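Local coordinates for putative protein-disulfide isomerase (Pseudomonas syringae pv. tomato, PDB 3GN3) that is of unestablished function but, as a putative protein-disulfide isomerase of the DsbA family, probably takes part in thiol-disulfide chemistry, at residues Leu36-Leu39 / Leu40-Gly44; Ile115-Arg118 / Ile119-Tyr122; Asn150-Val154 / Ser155-Met159. All coordinates share one frame; numbering follows the deposited sequence.

Contact 1 of 3, residues Leu36-Leu39 / Leu40-Gly44; sequences LDDL and LAQAG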
loop_
_atom_site.group_PDB
_atom_site.type_symbol
_atom_site.label_atom_id
_atom_site.label_comp_id
_atom_site.label_asym_id
_atom_site.label_seq_id
_atom_site.Cartn_x
_atom_site.Cartn_y
_atom_site.Cartn_z
ATOM N N LEU A 36 -7.424 -18.850 17.747
ATOM C CA LEU A 36 -8.021 -19.175 16.458
ATOM C C LEU A 36 -8.904 -20.426 16.484
ATOM O O LEU A 36 -9.880 -20.512 15.729
ATOM C CB LEU A 36 -6.976 -19.211 15.339
ATOM C CG LEU A 36 -6.264 -17.881 15.043
ATOM C CD1 LEU A 36 -5.084 -18.121 14.100
ATOM C CD2 LEU A 36 -7.218 -16.803 14.482
ATOM N N ASP A 37 -8.583 -21.383 17.365
ATOM C CA ASP A 37 -9.446 -22.564 17.562
ATOM C C ASP A 37 -10.829 -22.155 18.067
ATOM O O ASP A 37 -11.826 -22.516 17.448
ATOM C CB ASP A 37 -8.819 -23.604 18.496
ATOM C CG ASP A 37 -7.754 -24.463 17.807
ATOM O OD1 ASP A 37 -6.965 -25.126 18.526
ATOM O OD2 ASP A 37 -7.686 -24.487 16.557
ATOM N N ASP A 38 -10.877 -21.373 19.154
ATOM C CA ASP A 38 -12.147 -20.824 19.655
ATOM C C ASP A 38 -12.855 -20.072 18.573
ATOM O O ASP A 38 -14.059 -20.238 18.395
ATOM C CB ASP A 38 -11.975 -19.802 20.774
ATOM C CG ASP A 38 -11.097 -20.271 21.865
ATOM O OD1 ASP A 38 -10.594 -21.422 21.771
ATOM O OD2 ASP A 38 -10.908 -19.460 22.813
ATOM N N LEU A 39 -12.118 -19.212 17.875
ATOM C CA LEU A 39 -12.740 -18.392 16.865
ATOM C C LEU A 39 -13.543 -19.238 15.864
ATOM O O LEU A 39 -14.714 -18.964 15.607
ATOM C CB LEU A 39 -11.728 -17.477 16.157
ATOM C CG LEU A 39 -12.574 -16.793 15.085
ATOM C CD1 LEU A 39 -13.274 -15.542 15.641
ATOM C CD2 LEU A 39 -11.829 -16.524 13.835
ATOM N N LEU A 40 -12.904 -20.265 15.322
ATOM C CA LEU A 40 -13.527 -21.150 14.350
ATOM C C LEU A 40 -14.742 -21.904 14.948
ATOM O O LEU A 40 -15.814 -21.969 14.342
ATOM C CB LEU A 40 -12.467 -22.123 13.847
ATOM C CG LEU A 40 -12.671 -22.841 12.525
ATOM C CD1 LEU A 40 -12.872 -21.840 11.394
ATOM C CD2 LEU A 40 -11.469 -23.713 12.298
ATOM N N ALA A 41 -14.551 -22.447 16.148
ATOM C CA ALA A 41 -15.618 -23.081 16.930
ATOM C C ALA A 41 -16.821 -22.146 17.156
ATOM O O ALA A 41 -17.961 -22.518 16.902
ATOM C CB ALA A 41 -15.062 -23.560 18.253
ATOM N N GLN A 42 -16.552 -20.935 17.624
ATOM C CA GLN A 42 -17.594 -19.963 17.919
ATOM C C GLN A 42 -18.177 -19.310 16.690
ATOM O O GLN A 42 -19.368 -19.109 16.638
ATOM C CB GLN A 42 -17.079 -18.900 18.877
ATOM C CG GLN A 42 -16.619 -19.504 20.170
ATOM C CD GLN A 42 -16.183 -18.490 21.158
ATOM O OE1 GLN A 42 -16.696 -17.365 21.190
ATOM N NE2 GLN A 42 -15.228 -18.868 21.994
ATOM N N ALA A 43 -17.358 -18.961 15.705
ATOM C CA ALA A 43 -17.885 -18.380 14.474
ATOM C C ALA A 43 -18.606 -19.416 13.613
ATOM O O ALA A 43 -19.621 -19.105 12.995
ATOM C CB ALA A 43 -16.784 -17.695 13.685
ATOM N N GLY A 44 -18.060 -20.636 13.577
ATOM C CA GLY A 44 -18.628 -21.757 12.817
ATOM C C GLY A 44 -17.979 -21.969 11.459
ATOM O O GLY A 44 -17.924 -21.050 10.642
HETATM O O HOH W 1 -13.384 -17.896 23.967
#

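Contact 2 of 3, residues Ile115-Arg118 / Ile119-Tyr122; sequences IIAR and IERY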
loop_
_atom_site.group_PDB
_atom_site.type_symbol
_atom_site.label_atom_id
_atom_site.label_comp_id
_atom_site.label_asym_id
_atom_site.label_seq_id
_atom_site.Cartn_x
_atom_site.Cartn_y
_atom_site.Cartn_z
ATOM N N ILE A 115 18.299 -23.560 15.797
ATOM C CA ILE A 115 16.884 -23.186 15.728
ATOM C C ILE A 115 16.043 -24.287 15.071
ATOM O O ILE A 115 14.976 -24.648 15.577
ATOM C CB ILE A 115 16.710 -21.804 15.016
ATOM C CG1 ILE A 115 17.387 -20.678 15.823
ATOM C CG2 ILE A 115 15.245 -21.479 14.723
ATOM C CD1 ILE A 115 17.196 -20.725 17.341
ATOM N N ILE A 116 16.534 -24.840 13.968
ATOM C CA ILE A 116 15.805 -25.919 13.298
ATOM C C ILE A 116 15.669 -27.173 14.167
ATOM O O ILE A 116 14.581 -27.748 14.273
ATOM C CB ILE A 116 16.420 -26.294 11.949
ATOM C CG1 ILE A 116 16.315 -25.108 10.989
ATOM C CG2 ILE A 116 15.723 -27.540 11.371
ATOM C CD1 ILE A 116 17.025 -25.334 9.655
ATOM N N ALA A 117 16.778 -27.585 14.781
ATOM C CA ALA A 117 16.808 -28.719 15.710
ATOM C C ALA A 117 15.821 -28.514 16.881
ATOM O O ALA A 117 15.057 -29.420 17.226
ATOM C CB ALA A 117 18.236 -28.937 16.222
ATOM N N ARG A 118 15.842 -27.301 17.445
ATOM C CA ARG A 118 14.958 -26.860 18.526
ATOM C C ARG A 118 13.458 -26.987 18.183
ATOM O O ARG A 118 12.663 -27.516 18.975
ATOM C CB ARG A 118 15.295 -25.416 18.886
ATOM C CG ARG A 118 14.714 -24.942 20.199
ATOM C CD ARG A 118 15.799 -24.726 21.193
ATOM N NE ARG A 118 16.127 -23.316 21.392
ATOM C CZ ARG A 118 17.217 -22.711 20.936
ATOM N NH1 ARG A 118 18.104 -23.368 20.212
ATOM N NH2 ARG A 118 17.419 -21.434 21.197
ATOM N N ILE A 119 13.074 -26.511 17.003
ATOM C CA ILE A 119 11.701 -26.661 16.531
ATOM C C ILE A 119 11.364 -28.132 16.278
ATOM O O ILE A 119 10.240 -28.584 16.536
ATOM C CB ILE A 119 11.462 -25.828 15.253
ATOM C CG1 ILE A 119 11.650 -24.333 15.551
ATOM C CG2 ILE A 119 10.100 -26.154 14.636
ATOM C CD1 ILE A 119 11.527 -23.446 14.332
ATOM N N GLU A 120 12.336 -28.886 15.770
ATOM C CA GLU A 120 12.156 -30.322 15.575
ATOM C C GLU A 120 11.856 -31.039 16.886
ATOM O O GLU A 120 10.878 -31.783 16.962
ATOM C CB GLU A 120 13.363 -30.931 14.882
ATOM C CG GLU A 120 13.347 -30.722 13.382
ATOM C CD GLU A 120 14.641 -31.131 12.743
ATOM O OE1 GLU A 120 14.630 -31.432 11.525
ATOM O OE2 GLU A 120 15.659 -31.149 13.473
ATOM N N ARG A 121 12.669 -30.776 17.910
ATOM C CA ARG A 121 12.461 -31.310 19.259
ATOM C C ARG A 121 11.028 -31.101 19.733
ATOM O O ARG A 121 10.285 -32.064 20.002
ATOM C CB ARG A 121 13.363 -30.588 20.253
ATOM C CG ARG A 121 14.202 -31.490 21.095
ATOM C CD ARG A 121 15.620 -31.449 20.568
ATOM N NE ARG A 121 16.231 -30.157 20.895
ATOM C CZ ARG A 121 17.372 -29.692 20.389
ATOM N NH1 ARG A 121 18.063 -30.407 19.501
ATOM N NH2 ARG A 121 17.816 -28.504 20.776
ATOM N N TYR A 122 10.657 -29.819 19.794
ATOM C CA TYR A 122 9.427 -29.341 20.390
ATOM C C TYR A 122 8.178 -29.714 19.618
ATOM O O TYR A 122 7.114 -29.899 20.211
ATOM C CB TYR A 122 9.505 -27.832 20.500
ATOM C CG TYR A 122 10.401 -27.317 21.596
ATOM C CD1 TYR A 122 10.660 -28.078 22.738
ATOM C CD2 TYR A 122 10.956 -26.041 21.511
ATOM C CE1 TYR A 122 11.440 -27.584 23.748
ATOM C CE2 TYR A 122 11.739 -25.540 22.515
ATOM C CZ TYR A 122 11.976 -26.317 23.624
ATOM O OH TYR A 122 12.773 -25.821 24.608
#

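Contact 3 of 3, residues Asn150-Val154 / Ser155-Met159; sequences NGIHV and SPTFM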
loop_
_atom_site.group_PDB
_atom_site.type_symbol
_atom_site.label_atom_id
_atom_site.label_comp_id
_atom_site.label_asym_id
_atom_site.label_seq_id
_atom_site.Cartn_x
_atom_site.Cartn_y
_atom_site.Cartn_z
ATOM N N ASN A 150 -0.670 -5.458 0.822
ATOM C CA ASN A 150 -1.755 -5.037 1.691
ATOM C C ASN A 150 -1.334 -4.030 2.770
ATOM O O ASN A 150 -2.183 -3.535 3.517
ATOM C CB ASN A 150 -2.481 -6.258 2.273
ATOM C CG ASN A 150 -3.373 -6.930 1.241
ATOM O OD1 ASN A 150 -4.472 -6.433 0.946
ATOM N ND2 ASN A 150 -2.899 -8.062 0.661
ATOM N N GLY A 151 -0.034 -3.722 2.828
ATOM C CA GLY A 151 0.513 -2.733 3.746
ATOM C C GLY A 151 0.527 -3.195 5.191
ATOM O O GLY A 151 0.505 -2.377 6.111
ATOM N N ILE A 152 0.588 -4.506 5.406
ATOM C CA ILE A 152 0.635 -5.039 6.768
ATOM C C ILE A 152 1.965 -4.644 7.376
ATOM O O ILE A 152 2.976 -4.708 6.712
ATOM C CB ILE A 152 0.461 -6.599 6.818
ATOM C CG1 ILE A 152 -0.749 -7.063 5.978
ATOM C CG2 ILE A 152 0.348 -7.072 8.251
ATOM C CD1 ILE A 152 -2.080 -6.316 6.237
ATOM N N HIS A 153 1.953 -4.214 8.634
ATOM C CA HIS A 153 3.169 -3.892 9.361
ATOM C C HIS A 153 3.094 -4.481 10.773
ATOM O O HIS A 153 3.905 -5.334 11.163
ATOM C CB HIS A 153 3.372 -2.381 9.437
ATOM C CG HIS A 153 4.513 -1.987 10.323
ATOM N ND1 HIS A 153 5.804 -2.421 10.101
ATOM C CD2 HIS A 153 4.557 -1.231 11.444
ATOM C CE1 HIS A 153 6.598 -1.936 11.040
ATOM N NE2 HIS A 153 5.867 -1.212 11.868
ATOM N N VAL A 154 2.103 -4.029 11.527
ATOM C CA VAL A 154 1.934 -4.442 12.901
ATOM C C VAL A 154 1.525 -5.915 12.956
ATOM O O VAL A 154 0.698 -6.343 12.179
ATOM C CB VAL A 154 0.896 -3.525 13.606
ATOM C CG1 VAL A 154 0.179 -4.236 14.710
ATOM C CG2 VAL A 154 1.584 -2.280 14.135
ATOM N N SER A 155 2.111 -6.699 13.861
ATOM C CA SER A 155 1.617 -8.050 14.077
ATOM C C SER A 155 0.941 -8.194 15.444
ATOM O O SER A 155 1.485 -7.747 16.451
ATOM C CB SER A 155 2.744 -9.078 13.890
ATOM O OG SER A 155 3.706 -8.968 14.911
ATOM N N PRO A 156 -0.250 -8.818 15.484
ATOM C CA PRO A 156 -0.967 -9.333 14.318
ATOM C C PRO A 156 -1.754 -8.237 13.647
ATOM O O PRO A 156 -2.001 -7.194 14.259
ATOM C CB PRO A 156 -1.960 -10.323 14.939
ATOM C CG PRO A 156 -2.289 -9.701 16.257
ATOM C CD PRO A 156 -0.981 -9.098 16.738
ATOM N N THR A 157 -2.155 -8.452 12.396
ATOM C CA THR A 157 -3.243 -7.635 11.878
ATOM C C THR A 157 -4.330 -8.521 11.281
ATOM O O THR A 157 -4.050 -9.623 10.813
ATOM C CB THR A 157 -2.795 -6.368 11.009
ATOM O OG1 THR A 157 -3.120 -6.530 9.627
ATOM C CG2 THR A 157 -1.368 -6.023 11.145
ATOM N N PHE A 158 -5.570 -8.051 11.349
ATOM C CA PHE A 158 -6.729 -8.856 10.993
ATOM C C PHE A 158 -7.386 -8.302 9.746
ATOM O O PHE A 158 -7.517 -7.105 9.622
ATOM C CB PHE A 158 -7.742 -8.841 12.159
ATOM C CG PHE A 158 -7.141 -9.227 13.479
ATOM C CD1 PHE A 158 -7.083 -10.572 13.863
ATOM C CD2 PHE A 158 -6.586 -8.257 14.319
ATOM C CE1 PHE A 158 -6.505 -10.946 15.059
ATOM C CE2 PHE A 158 -6.007 -8.611 15.528
ATOM C CZ PHE A 158 -5.973 -9.962 15.902
ATOM N N MET A 159 -7.788 -9.163 8.824
ATOM C CA MET A 159 -8.542 -8.732 7.639
ATOM C C MET A 159 -9.868 -9.481 7.604
ATOM O O MET A 159 -9.913 -10.678 7.891
ATOM C CB MET A 159 -7.758 -8.985 6.323
ATOM C CG MET A 159 -6.500 -8.117 6.156
ATOM S SD MET A 159 -5.802 -7.788 4.500
ATOM C CE MET A 159 -6.002 -9.390 3.679
#

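Contact 1 of 3, residues Leu36-Leu39 / Leu40-Gly44
D38 and Q42 meet one turn apart on helix 36-43. This helix lies in the crossover that joins the parallel strands 16-22 and 48-54 of the thioredoxin-like sheet. Four backbone bonds hold the turn, from the N of L40, A41, Q42 and A43 to the O of L36, D37, D38 and L39. The Q42 N to D38 O bond is 2.7 Å long and nearly straight, with an N-H...O angle of 168°. The Q42 side chain leaves alongside the same carbonyl, with CG 3.2 Å from D38 O. Its chain is extended beyond CG, which carries NE2 to 3.6 Å from D38 CB. One water joins the two polar ends. Q42 NE2 donates to it at 2.9 Å, and it donates to D38 OD2 at 3.1 Å. L39 uses a different face. Its CG lies anti to the backbone N (chi1 176°), and the side chain packs on F18, V50, W177 and I181, between the sheet and helix 174-181. L40 packs on V48 and V50, and A43 on V48, all of strand 48-54. The helix ends at A43; G44, with positive phi, is the first residue to leave it, though its N still bonds to L40 O at 2.7 Å. The chemistry is therefore two-sided: leucines fix the helix to the core, while D38 and Q42 are linked through a water, by an amide N-H and a carboxylate oxygen.

Contact 2 of 3, residues Ile115-Arg118 / Ile119-Tyr122
Residues I115 to Y122 form two turns of helix 112-123, with the N of I119, E120, R121 and Y122 bonded to the O of I115, I116, A117 and R118. The side chains then pair one turn apart. R118 and Y122 lie side by side and point the same way. R118 CG touches the ring at Y122 CE2, 3.8 Å away. The R118 chain bends at chi2 and chi3, and its guanidinium plane stands nearly perpendicular to the ring plane (83°). Their polar ends both go to E96: R118 NH2 to its backbone O and Y122 OH to its OE1. H93 stacks on the Y122 ring. R121 folds back over the preceding turn. One face of its guanidinium lies over the backbone, with A117 O 3.6 Å above the plane and displaced toward the rim. R121 NH1 also reaches A117 CB at 3.6 Å.

The helix is consistent with the helical domain inserted in the thioredoxin fold of DsbA relatives. Its inner side is made of isoleucines. I115 CG2 and I119 CD1 meet at 4.2 Å, and I119 also packs on C69, V86 and V90 of helices 63-73 and 79-92. I116 and E120 approach at a slant, with I116 CG2 4.0 Å from E120 CD. E120 has CG anti to its carbonyl carbon (chi1 -81°) and an extended chain beyond, which runs it back along the helix past I116 O. There E120 OE2 comes within 3.5 Å of A117 CA. The other oxygen, E120 OE1, accepts bonds from the N of L127 and of A128 at the start of helix 128-132.

Contact 3 of 3, residues Asn150-Val154 / Ser155-Met159
I152 and T157 face each other across the bend that leads from helix 137-150 into strand 157-160. The bend contains the cis-proline loop of the thioredoxin fold, with a cis peptide before P156. I152 CD1 is modelled 3.6 Å from T157 OG1, but this rests on a doubtful T157 rotation, with CG2 too close to V154 O. The two side chains cross at a slant. V154 comes just before the cis S155-P156 peptide. Its CG1 is anti to the backbone N (chi1 152°), which directs that methyl forward to 3.7 Å from P156 O. M159 lies on the strand beyond T157. Its SD lies 4.4 Å from I152 CD1, an apolar contact, and its side chain meets that of N150 at about a right angle.

No hydrogen bond joins 150-154 to 155-159, so the bend is held from outside. G151 ends helix 137-150 in a Schellman motif. Strand 16-22 fixes the other arm through backbone bonds of T157 with F21 and of M159 with E19. Q55 and Q57 both donate side-chain N-H groups to H153 O. S155 packs on C26 and S29, and P156 on F28, S29 and A32. This places the cis-proline beside the start of helix 27-33, where disulfide oxidoreductases of this fold have their active-site motif. Here C26 and S29 probably stand at the two cysteine positions of that motif, the second held by serine. A glycerol, probably from the crystallisation liquor, bonds to H153 N and V154 N. Other subunits also meet the bend: H153 ND1 bonds to R148 NH1 of the second. N150 ND2 bonds to Y146 O in its own chain, while N150 OD1 takes Q149 NE2 of the third subunit and lies 4.0 Å from M159 SD.

How the contacts relate
The three contacts follow one another along the chain and none touches another. Contacts 1 and 3 belong to the thioredoxin-like part. Their centres are about 20 Å apart and their nearest atoms about 6 Å. Strand 16-22 is common to both, with F18 and V20 meeting side chains from each, and W177 also meets both. Contact 2 lies in what is probably the inserted helical domain, with its centre about 29 Å from that of contact 1 and about 27 Å from that of contact 3. Contacts 2 and 3 are on opposite sides of the chain's centre. Contact 3 adjoins C26 and lies near the bound glycerol and sulfate; no other subunit touches contacts 1 and 2.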